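PDB 2NRQ: RNA-binding protein from Sulfolobus solfataricus, which is of unknown function and belongs to an archaeal family that resembles RNA-binding proteins in structure but is unlikely to bind RNA. Local coordinates for residues Leu99-Lys103 and Leu114-Val120; Val24-Glu28 and Ile55-Arg59; Asn6-Val12 and Val120-Ser126; Phe30-Leu34 and Gln67-Ile72. All coordinates share one frame; numbering follows the deposited sequence.

Overall arrangement
All four contacts build one antiparallel sheet and the layer of helices and loops packed on it. Contact 3 is central, joining strands 7-14 and 121-126, with contact 1 on one flank and contact 2 on the other, their centres each about 11 Å from its own. Contact 1 shares Val120 with it, and Leu99 O lies 2.8 Å from Cys123 N; on the far flank Tyr58 O is 2.9 Å from Ile10 N. Contact 4, its centre about 12 Å from that of contact 3, brings Phe31 and Phe68 onto Ile10, and its Ile72 also packs on Phe101 of contact 1. Contacts 1 and 2 do not touch, their nearest atoms being about 6 Å apart.

Contact 1. Residues Leu99-Lys103 and Leu114-Val120; sequences LRFDK and LKEGDDV
Along its edge, near its own plane, the Arg100 guanidinium meets the loop 114-120. Arg100 NE donates to Gly117 O over 3.1 Å, the oxygen lying 18° out of the guanidinium plane, and Arg100 NH2 forms a salt bridge of 2.6 Å with Asp118 OD1, the two flat groups turned 49° apart. Bends at chi2 and chi3 (the latter -63°) curl the chain back onto the loop. The other flat group, the Phe101 ring, meets Leu114 obliquely, CE1 to CD1 at 3.4 Å. The backbones join as well: Lys115 N donates to Arg100 O at 2.8 Å, beside a single bridge of Phe101 with Leu114. Asp102 rests OD1 against the aliphatic part of Lys115, while OD2 caps the next helix at Tyr105 N. Lys103 NZ approaches Asp119 OD1 from above the carboxylate plane, 2.9 Å away, in a salt bridge, and also pairs with Glu18. A leucine in place of Arg100 would probably leave Gly117 O without this donor and Asp118 with one cation fewer. Since Lys122 also reaches Asp118 OD1, two positive groups converge there and are likely to favour its ionised form, so charge as well as backbone pairing ties the loop down.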
# COMPACT_ATOMS: atom_id res chain seq x y z
N LEU A 99 -2.92 -1.34 -5.28
CA LEU A 99 -3.58 -2.07 -4.22
C LEU A 99 -4.02 -1.07 -3.15
O LEU A 99 -3.19 -0.51 -2.45
CB LEU A 99 -2.63 -3.08 -3.59
CG LEU A 99 -1.82 -3.96 -4.54
CD1 LEU A 99 -0.97 -4.91 -3.71
CD2 LEU A 99 -2.75 -4.73 -5.45
N ARG A 100 -5.33 -0.84 -3.04
CA ARG A 100 -5.82 0.10 -2.04
C ARG A 100 -6.28 -0.61 -0.77
O ARG A 100 -7.27 -1.33 -0.77
CB ARG A 100 -6.97 0.95 -2.60
CG ARG A 100 -7.75 0.35 -3.71
CD ARG A 100 -7.29 0.88 -5.06
NE ARG A 100 -7.52 2.31 -5.16
CZ ARG A 100 -7.36 3.03 -6.26
NH1 ARG A 100 -6.97 2.45 -7.39
NH2 ARG A 100 -7.59 4.33 -6.25
N PHE A 101 -5.55 -0.39 0.32
CA PHE A 101 -5.87 -1.03 1.59
C PHE A 101 -6.69 -0.17 2.53
O PHE A 101 -6.67 1.06 2.44
CB PHE A 101 -4.58 -1.48 2.28
CG PHE A 101 -3.86 -2.56 1.54
CD1 PHE A 101 -4.33 -3.88 1.56
CD2 PHE A 101 -2.74 -2.27 0.76
CE1 PHE A 101 -3.70 -4.88 0.83
CE2 PHE A 101 -2.10 -3.26 0.02
CZ PHE A 101 -2.58 -4.57 0.06
N ASP A 102 -7.42 -0.82 3.43
CA ASP A 102 -8.29 -0.15 4.39
C ASP A 102 -7.51 0.48 5.54
O ASP A 102 -6.83 -0.22 6.29
CB ASP A 102 -9.29 -1.16 4.95
CG ASP A 102 -10.36 -0.51 5.79
OD1 ASP A 102 -11.41 -0.13 5.21
OD2 ASP A 102 -10.16 -0.37 7.02
N LYS A 103 -7.61 1.79 5.70
CA LYS A 103 -6.92 2.48 6.79
C LYS A 103 -7.35 1.96 8.16
O LYS A 103 -6.52 1.68 9.02
CB LYS A 103 -7.17 3.99 6.73
CG LYS A 103 -6.27 4.70 5.74
CD LYS A 103 -6.33 6.21 5.89
CE LYS A 103 -7.63 6.79 5.37
NZ LYS A 103 -7.49 8.25 5.20
N LEU A 114 -8.34 -5.20 1.38
CA LEU A 114 -8.61 -4.37 0.22
C LEU A 114 -9.85 -3.51 0.46
O LEU A 114 -10.79 -3.92 1.15
CB LEU A 114 -8.82 -5.25 -1.01
CG LEU A 114 -7.66 -5.34 -2.01
CD1 LEU A 114 -6.34 -5.53 -1.29
CD2 LEU A 114 -7.93 -6.50 -2.97
N LYS A 115 -9.85 -2.30 -0.09
CA LYS A 115 -10.97 -1.38 0.06
C LYS A 115 -11.10 -0.64 -1.27
O LYS A 115 -10.20 -0.71 -2.11
CB LYS A 115 -10.70 -0.39 1.19
CG LYS A 115 -11.82 0.60 1.48
CD LYS A 115 -11.44 1.52 2.65
CE LYS A 115 -12.60 2.39 3.13
NZ LYS A 115 -13.02 3.42 2.14
N GLU A 116 -12.21 0.04 -1.46
CA GLU A 116 -12.40 0.77 -2.70
C GLU A 116 -12.28 2.28 -2.52
O GLU A 116 -12.55 2.82 -1.46
CB GLU A 116 -13.76 0.42 -3.32
CG GLU A 116 -13.73 -0.86 -4.17
CD GLU A 116 -12.79 -0.75 -5.38
OE1 GLU A 116 -12.69 -1.73 -6.15
OE2 GLU A 116 -12.14 0.32 -5.55
N GLY A 117 -11.83 2.96 -3.57
CA GLY A 117 -11.69 4.39 -3.48
C GLY A 117 -10.27 4.86 -3.25
O GLY A 117 -9.32 4.06 -3.30
N ASP A 118 -10.12 6.16 -3.00
CA ASP A 118 -8.82 6.74 -2.78
C ASP A 118 -8.54 7.08 -1.32
O ASP A 118 -7.40 7.40 -0.96
CB ASP A 118 -8.65 7.96 -3.66
CG ASP A 118 -8.66 7.61 -5.12
OD1 ASP A 118 -7.79 6.83 -5.54
OD2 ASP A 118 -9.55 8.11 -5.85
N ASP A 119 -9.57 7.00 -0.48
CA ASP A 119 -9.42 7.26 0.94
C ASP A 119 -8.98 5.94 1.58
O ASP A 119 -9.71 5.33 2.38
CB ASP A 119 -10.74 7.74 1.54
CG ASP A 119 -10.65 8.02 3.02
OD1 ASP A 119 -9.77 8.81 3.42
OD2 ASP A 119 -11.46 7.47 3.78
N VAL A 120 -7.78 5.52 1.20
CA VAL A 120 -7.18 4.27 1.66
C VAL A 120 -5.66 4.42 1.72
O VAL A 120 -5.12 5.45 1.37
CB VAL A 120 -7.47 3.15 0.64
CG1 VAL A 120 -8.96 2.91 0.54
CG2 VAL A 120 -6.91 3.56 -0.73

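Contact 2. Residues Val24-Glu28 and Ile55-Arg59; sequences VNTIE and ILEYR
Val24 starts the contact by setting CG2 4.2 Å from CD2 of Leu56, while its other methyl, CG1, turns to the hydroxyl end of Tyr58. One turn later Ile27, whose bond from CA to CB points toward the strand, divides its branches: CD1 reaches CD2 of Leu56 at 4.4 Å, and CG2 comes obliquely to the Tyr58 ring, 4.1 Å from CE2. Branched aliphatic residues suit a helix face laid on a sheet, here with axes 11.2 Å apart and only 14° from parallel. Glu28 closes the series. With CG anti to the carbonyl carbon (chi1 -54°) and the chain extended beyond it, its carboxylate comes to the edge of the tyrosine ring, the two planes 63° apart. Tyr58 OH donates to Glu28 OE2 over 2.6 Å, arriving from above the carboxylate plane. A phenylalanine in place of Tyr58 would probably keep the packing on Ile27 but leave Glu28 OE2 without its hydroxyl donor and its carboxylate less firmly oriented. Because Lys40 also forms a salt bridge with OE2, a phenol and an ammonium group share this one oxygen, which should stabilise negative charge at the margin of an otherwise apolar interface.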
# COMPACT_ATOMS: atom_id res chain seq x y z
N VAL A 24 1.00 6.99 10.88
CA VAL A 24 2.42 6.98 10.52
C VAL A 24 3.13 5.84 11.21
O VAL A 24 3.81 5.04 10.57
CB VAL A 24 3.13 8.30 10.95
CG1 VAL A 24 4.63 8.22 10.65
CG2 VAL A 24 2.51 9.49 10.22
N ASN A 25 2.97 5.78 12.54
CA ASN A 25 3.62 4.73 13.31
C ASN A 25 3.16 3.38 12.84
O ASN A 25 3.99 2.48 12.62
CB ASN A 25 3.30 4.87 14.79
CG ASN A 25 3.75 6.20 15.36
OD1 ASN A 25 4.77 6.75 14.94
ND2 ASN A 25 3.00 6.71 16.33
N THR A 26 1.85 3.23 12.66
CA THR A 26 1.32 1.96 12.19
C THR A 26 2.00 1.57 10.89
O THR A 26 2.54 0.47 10.77
CB THR A 26 -0.21 2.02 11.96
OG1 THR A 26 -0.88 2.24 13.20
CG2 THR A 26 -0.71 0.70 11.37
N ILE A 27 1.99 2.47 9.91
CA ILE A 27 2.61 2.16 8.62
C ILE A 27 4.11 1.92 8.69
O ILE A 27 4.62 0.94 8.14
CB ILE A 27 2.31 3.26 7.59
CG1 ILE A 27 0.80 3.33 7.34
CG2 ILE A 27 3.06 2.98 6.30
CD1 ILE A 27 0.38 4.26 6.23
N GLU A 28 4.84 2.79 9.38
CA GLU A 28 6.28 2.62 9.47
C GLU A 28 6.65 1.35 10.24
O GLU A 28 7.71 0.75 10.03
CB GLU A 28 6.92 3.86 10.10
CG GLU A 28 6.52 5.11 9.36
CD GLU A 28 7.37 6.32 9.69
OE1 GLU A 28 7.61 6.59 10.89
OE2 GLU A 28 7.78 7.02 8.75
N ILE A 55 -0.59 14.67 2.85
CA ILE A 55 -0.21 13.64 1.92
C ILE A 55 1.07 12.99 2.40
O ILE A 55 2.12 13.62 2.44
CB ILE A 55 0.00 14.21 0.50
CG1 ILE A 55 -1.12 15.20 0.17
CG2 ILE A 55 0.02 13.08 -0.52
CD1 ILE A 55 -1.20 15.60 -1.27
N LEU A 56 0.96 11.73 2.77
CA LEU A 56 2.09 10.97 3.27
C LEU A 56 2.50 9.97 2.20
O LEU A 56 1.67 9.22 1.71
CB LEU A 56 1.68 10.24 4.55
CG LEU A 56 2.57 9.13 5.07
CD1 LEU A 56 3.88 9.69 5.55
CD2 LEU A 56 1.83 8.41 6.20
N GLU A 57 3.78 9.96 1.84
CA GLU A 57 4.28 9.05 0.82
C GLU A 57 5.58 8.35 1.20
O GLU A 57 6.36 8.85 2.00
CB GLU A 57 4.50 9.81 -0.48
CG GLU A 57 3.25 10.45 -1.02
CD GLU A 57 3.57 11.53 -2.04
OE1 GLU A 57 4.23 12.50 -1.64
OE2 GLU A 57 3.17 11.41 -3.22
N TYR A 58 5.79 7.19 0.62
CA TYR A 58 7.00 6.41 0.85
C TYR A 58 7.38 5.84 -0.50
O TYR A 58 6.55 5.22 -1.18
CB TYR A 58 6.74 5.27 1.81
CG TYR A 58 6.49 5.71 3.23
CD1 TYR A 58 7.55 5.90 4.12
CD2 TYR A 58 5.19 5.95 3.68
CE1 TYR A 58 7.31 6.33 5.42
CE2 TYR A 58 4.95 6.37 4.97
CZ TYR A 58 6.01 6.56 5.84
OH TYR A 58 5.76 6.92 7.13
N ARG A 59 8.62 6.06 -0.90
CA ARG A 59 9.08 5.56 -2.17
C ARG A 59 10.07 4.45 -1.90
O ARG A 59 10.87 4.54 -0.98
CB ARG A 59 9.74 6.65 -2.99
CG ARG A 59 9.65 6.40 -4.47
CD ARG A 59 10.99 6.46 -5.16

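Contact 3. Residues Asn6-Val12 and Val120-Ser126; sequences NQAIISV and VIKCIIS
Two inner strands of the antiparallel sheet meet here: strand 7-14 near the start of the chain and strand 121-126, brought together across more than a hundred residues, with Ile9 facing Ile124 and Ser11 facing Lys122 as hydrogen-bonded pairs. Ile9 N donates to Ile124 O at 2.9 Å, and Ile124 N returns a bond of 2.8 Å to Ile9 O. Ser11 and Lys122 repeat the exchange, the bond from Ser11 N to Lys122 O also measuring 2.8 Å. Ile10 with Cys123, between these, and Ala8 with Ile125, beyond Ile9 and Ile124, are non-hydrogen-bonded pairs; CA of Ile10 makes a CA-H...O contact of 3.2 Å with Lys122 O. Ala8, Ile10, Cys123 and Ile125 turn to one face, all apolar and buried. On it Ile10 and Ile121 lie side by side, pointing the same way: both place CG2 anti to the backbone N, and these methyls meet at 4.1 Å. CG1 of Ile10 lies 4.3 Å from SG of Cys123. Ile9, Ser11, Lys122 and Ile124 take the opposite, partly exposed face, where polar and long side chains are tolerated; Lys122 pairs there with Asp118. Helix 62-73 covers the apolar face, its Phe68 resting on Ala8, Ile10 and Cys123, while Leu106 of helix 103-109 packs on Ile121. Strands 52-60 and 96-101 flank the pair, continuing the sheet on either side.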
# COMPACT_ATOMS: atom_id res chain seq x y z
N ASN A 6 10.92 -3.12 -9.59
CA ASN A 6 11.08 -1.91 -10.45
C ASN A 6 10.86 -0.62 -9.64
O ASN A 6 11.59 0.36 -9.81
CB ASN A 6 10.09 -1.96 -11.61
CG ASN A 6 10.57 -1.21 -12.85
OD1 ASN A 6 11.51 -1.65 -13.53
ND2 ASN A 6 9.93 -0.08 -13.15
N GLN A 7 9.86 -0.64 -8.76
CA GLN A 7 9.51 0.51 -7.92
C GLN A 7 8.20 0.29 -7.16
O GLN A 7 7.28 -0.38 -7.65
CB GLN A 7 9.39 1.77 -8.79
CG GLN A 7 8.75 2.95 -8.10
CD GLN A 7 8.65 4.17 -9.01
OE1 GLN A 7 8.38 4.05 -10.21
NE2 GLN A 7 8.85 5.35 -8.43
N ALA A 8 8.10 0.85 -5.96
CA ALA A 8 6.89 0.74 -5.15
C ALA A 8 6.61 2.05 -4.40
O ALA A 8 7.53 2.74 -3.96
CB ALA A 8 7.03 -0.41 -4.16
N ILE A 9 5.34 2.39 -4.26
CA ILE A 9 4.97 3.62 -3.58
C ILE A 9 3.79 3.46 -2.65
O ILE A 9 2.82 2.77 -2.97
CB ILE A 9 4.62 4.72 -4.59
CG1 ILE A 9 5.90 5.19 -5.30
CG2 ILE A 9 3.95 5.89 -3.89
CD1 ILE A 9 5.66 6.23 -6.35
N ILE A 10 3.88 4.09 -1.49
CA ILE A 10 2.79 4.08 -0.53
C ILE A 10 2.26 5.51 -0.54
O ILE A 10 3.04 6.45 -0.53
CB ILE A 10 3.27 3.73 0.88
CG1 ILE A 10 3.74 2.28 0.91
CG2 ILE A 10 2.15 3.97 1.89
CD1 ILE A 10 4.16 1.82 2.28
N SER A 11 0.94 5.68 -0.57
CA SER A 11 0.35 7.00 -0.59
C SER A 11 -0.93 7.04 0.20
O SER A 11 -1.83 6.23 -0.01
CB SER A 11 0.07 7.44 -2.03
OG SER A 11 -0.54 8.73 -2.09
N VAL A 12 -1.02 8.00 1.12
CA VAL A 12 -2.23 8.15 1.93
C VAL A 12 -2.54 9.61 2.15
O VAL A 12 -1.64 10.42 2.30
CB VAL A 12 -2.09 7.51 3.33
CG1 VAL A 12 -3.23 6.54 3.56
CG2 VAL A 12 -0.74 6.84 3.49
N VAL A 120 -7.78 5.52 1.20
CA VAL A 120 -7.18 4.27 1.66
C VAL A 120 -5.66 4.42 1.72
O VAL A 120 -5.12 5.45 1.37
CB VAL A 120 -7.47 3.15 0.64
CG1 VAL A 120 -8.96 2.91 0.54
CG2 VAL A 120 -6.91 3.56 -0.73
N ILE A 121 -4.98 3.38 2.19
CA ILE A 121 -3.52 3.38 2.20
C ILE A 121 -3.21 2.73 0.86
O ILE A 121 -3.37 1.53 0.70
CB ILE A 121 -2.94 2.49 3.31
CG1 ILE A 121 -3.23 3.10 4.68
CG2 ILE A 121 -1.44 2.33 3.10
CD1 ILE A 121 -2.84 2.20 5.84
N LYS A 122 -2.79 3.54 -0.10
CA LYS A 122 -2.53 3.04 -1.44
C LYS A 122 -1.12 2.53 -1.70
O LYS A 122 -0.13 3.23 -1.45
CB LYS A 122 -2.88 4.14 -2.44
CG LYS A 122 -3.12 3.66 -3.84
CD LYS A 122 -3.47 4.82 -4.74
CE LYS A 122 -4.78 5.46 -4.33
NZ LYS A 122 -5.03 6.73 -5.06
N CYS A 123 -1.02 1.30 -2.20
CA CYS A 123 0.28 0.72 -2.51
C CYS A 123 0.35 0.45 -4.00
O CYS A 123 -0.34 -0.42 -4.51
CB CYS A 123 0.46 -0.58 -1.74
SG CYS A 123 0.44 -0.36 0.04
N ILE A 124 1.20 1.20 -4.69
CA ILE A 124 1.36 1.06 -6.13
C ILE A 124 2.67 0.40 -6.50
O ILE A 124 3.73 0.96 -6.24
CB ILE A 124 1.30 2.44 -6.82
CG1 ILE A 124 -0.02 3.13 -6.47
CG2 ILE A 124 1.48 2.30 -8.33
CD1 ILE A 124 -0.06 4.59 -6.83
N ILE A 125 2.58 -0.77 -7.13
CA ILE A 125 3.76 -1.51 -7.56
C ILE A 125 3.94 -1.39 -9.08
O ILE A 125 2.97 -1.45 -9.83
CB ILE A 125 3.65 -3.00 -7.20
CG1 ILE A 125 3.67 -3.18 -5.68
CG2 ILE A 125 4.81 -3.77 -7.81
CD1 ILE A 125 2.41 -2.76 -5.02
N SER A 126 5.18 -1.22 -9.52
CA SER A 126 5.46 -1.10 -10.94
C SER A 126 6.27 -2.31 -11.40
O SER A 126 7.32 -2.63 -10.84
CB SER A 126 6.25 0.17 -11.20
OG SER A 126 5.73 1.22 -10.41

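Contact 4. Residues Phe30-Leu34 and Gln67-Ile72; sequences FFSPL and QFFKII
Phe31 and Phe68 form the aromatic part of this contact. Their rings meet obliquely, with centroids 4.9 Å apart and planes at 43°. CE1 of Phe68 comes over one face of the Phe31 ring, a position reached with Phe68 CG anti to the backbone N (chi1 174°). CD2 of Phe30 covers the opposite face, 3.9 Å above the Phe31 ring plane. Aliphatic groups make the other contacts. CG1 of Ile72 sits at the edge of the Phe31 ring, 3.9 Å from CE2, and also lies over a face of Phe68, toward its rim. CG1 of Ile71 comes obliquely to CD2 of Phe31 at 4.3 Å. Leu34, past the cis peptide bond before Pro33, directs CD2 against the helix: it lies 3.8 Å from CB of Phe68 and 3.6 Å from that residue's N. Flat rings suit the buried side, where they present broad apolar surfaces, and the branched, flexible leucine can lay one methyl close to the helix backbone. Phe68 also stacks on Phe60 and, like Phe31, packs on Ile10 of strand 7-14. This is an alpha+beta fold, helix 62-73 and the end of helix 20-30 converging over one face of an antiparallel sheet.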
# COMPACT_ATOMS: atom_id res chain seq x y z
N PHE A 30 4.41 -1.54 10.57
CA PHE A 30 3.92 -2.64 9.76
C PHE A 30 4.88 -3.01 8.63
O PHE A 30 4.99 -4.17 8.26
CB PHE A 30 2.56 -2.27 9.17
CG PHE A 30 1.81 -3.44 8.61
CD1 PHE A 30 0.99 -4.21 9.44
CD2 PHE A 30 1.93 -3.79 7.27
CE1 PHE A 30 0.29 -5.30 8.93
CE2 PHE A 30 1.25 -4.88 6.75
CZ PHE A 30 0.43 -5.64 7.59
N PHE A 31 5.56 -2.03 8.05
CA PHE A 31 6.48 -2.30 6.96
C PHE A 31 7.92 -2.24 7.40
O PHE A 31 8.84 -2.15 6.59
CB PHE A 31 6.26 -1.31 5.82
CG PHE A 31 4.97 -1.51 5.10
CD1 PHE A 31 3.90 -0.64 5.31
CD2 PHE A 31 4.82 -2.57 4.21
CE1 PHE A 31 2.70 -0.83 4.65
CE2 PHE A 31 3.63 -2.77 3.55
CZ PHE A 31 2.56 -1.89 3.76
N SER A 32 8.10 -2.28 8.72
CA SER A 32 9.42 -2.23 9.31
C SER A 32 10.10 -3.58 9.14
O SER A 32 9.46 -4.63 9.23
CB SER A 32 9.31 -1.85 10.79
OG SER A 32 10.37 -2.41 11.54
N PRO A 33 11.43 -3.57 8.91
CA PRO A 33 12.23 -2.35 8.82
C PRO A 33 12.56 -1.90 7.40
O PRO A 33 13.33 -0.97 7.20
CB PRO A 33 13.48 -2.73 9.59
CG PRO A 33 13.70 -4.13 9.12
CD PRO A 33 12.30 -4.75 9.09
N LEU A 34 11.97 -2.56 6.40
CA LEU A 34 12.25 -2.18 5.02
C LEU A 34 11.96 -0.71 4.77
O LEU A 34 12.79 0.00 4.20
CB LEU A 34 11.43 -3.02 4.04
CG LEU A 34 11.74 -2.66 2.57
CD1 LEU A 34 13.10 -3.21 2.20
CD2 LEU A 34 10.67 -3.22 1.64
N GLN A 67 11.12 -6.38 -2.64
CA GLN A 67 11.01 -6.73 -1.23
C GLN A 67 9.77 -6.14 -0.55
O GLN A 67 9.27 -6.69 0.43
CB GLN A 67 12.27 -6.30 -0.47
CG GLN A 67 13.56 -6.88 -1.03
CD GLN A 67 13.49 -8.39 -1.27
OE1 GLN A 67 13.04 -9.15 -0.40
NE2 GLN A 67 13.95 -8.83 -2.44
N PHE A 68 9.26 -5.03 -1.07
CA PHE A 68 8.06 -4.40 -0.50
C PHE A 68 6.83 -5.20 -0.90
O PHE A 68 5.94 -5.46 -0.08
CB PHE A 68 7.92 -2.96 -1.01
CG PHE A 68 6.64 -2.30 -0.58
CD1 PHE A 68 6.40 -2.03 0.76
CD2 PHE A 68 5.67 -1.96 -1.52
CE1 PHE A 68 5.22 -1.44 1.15
CE2 PHE A 68 4.48 -1.37 -1.13
CZ PHE A 68 4.25 -1.11 0.21
N PHE A 69 6.78 -5.58 -2.17
CA PHE A 69 5.67 -6.38 -2.67
C PHE A 69 5.67 -7.67 -1.86
O PHE A 69 4.64 -8.09 -1.33
CB PHE A 69 5.88 -6.71 -4.14
CG PHE A 69 4.75 -7.48 -4.76
CD1 PHE A 69 3.47 -7.43 -4.20
CD2 PHE A 69 4.94 -8.20 -5.93
CE1 PHE A 69 2.40 -8.09 -4.81
CE2 PHE A 69 3.88 -8.86 -6.55
CZ PHE A 69 2.61 -8.81 -5.99
N LYS A 70 6.85 -8.27 -1.78
CA LYS A 70 7.04 -9.52 -1.05
C LYS A 70 6.47 -9.41 0.36
O LYS A 70 5.68 -10.25 0.77
CB LYS A 70 8.53 -9.85 -1.00
CG LYS A 70 8.86 -11.33 -0.94
CD LYS A 70 9.76 -11.74 -2.11
CE LYS A 70 9.05 -11.58 -3.47
NZ LYS A 70 9.76 -12.25 -4.62
N ILE A 71 6.86 -8.38 1.10
CA ILE A 71 6.37 -8.24 2.46
C ILE A 71 4.85 -8.07 2.52
O ILE A 71 4.22 -8.49 3.48
CB ILE A 71 7.10 -7.08 3.22
CG1 ILE A 71 6.25 -6.58 4.39
CG2 ILE A 71 7.45 -5.98 2.27
CD1 ILE A 71 6.14 -7.56 5.52
N ILE A 72 4.26 -7.46 1.49
CA ILE A 72 2.80 -7.30 1.46
C ILE A 72 2.18 -8.69 1.27
O ILE A 72 1.16 -9.03 1.88
CB ILE A 72 2.35 -6.42 0.27
CG1 ILE A 72 2.77 -4.97 0.49
CG2 ILE A 72 0.84 -6.50 0.11
CD1 ILE A 72 2.45 -4.06 -0.67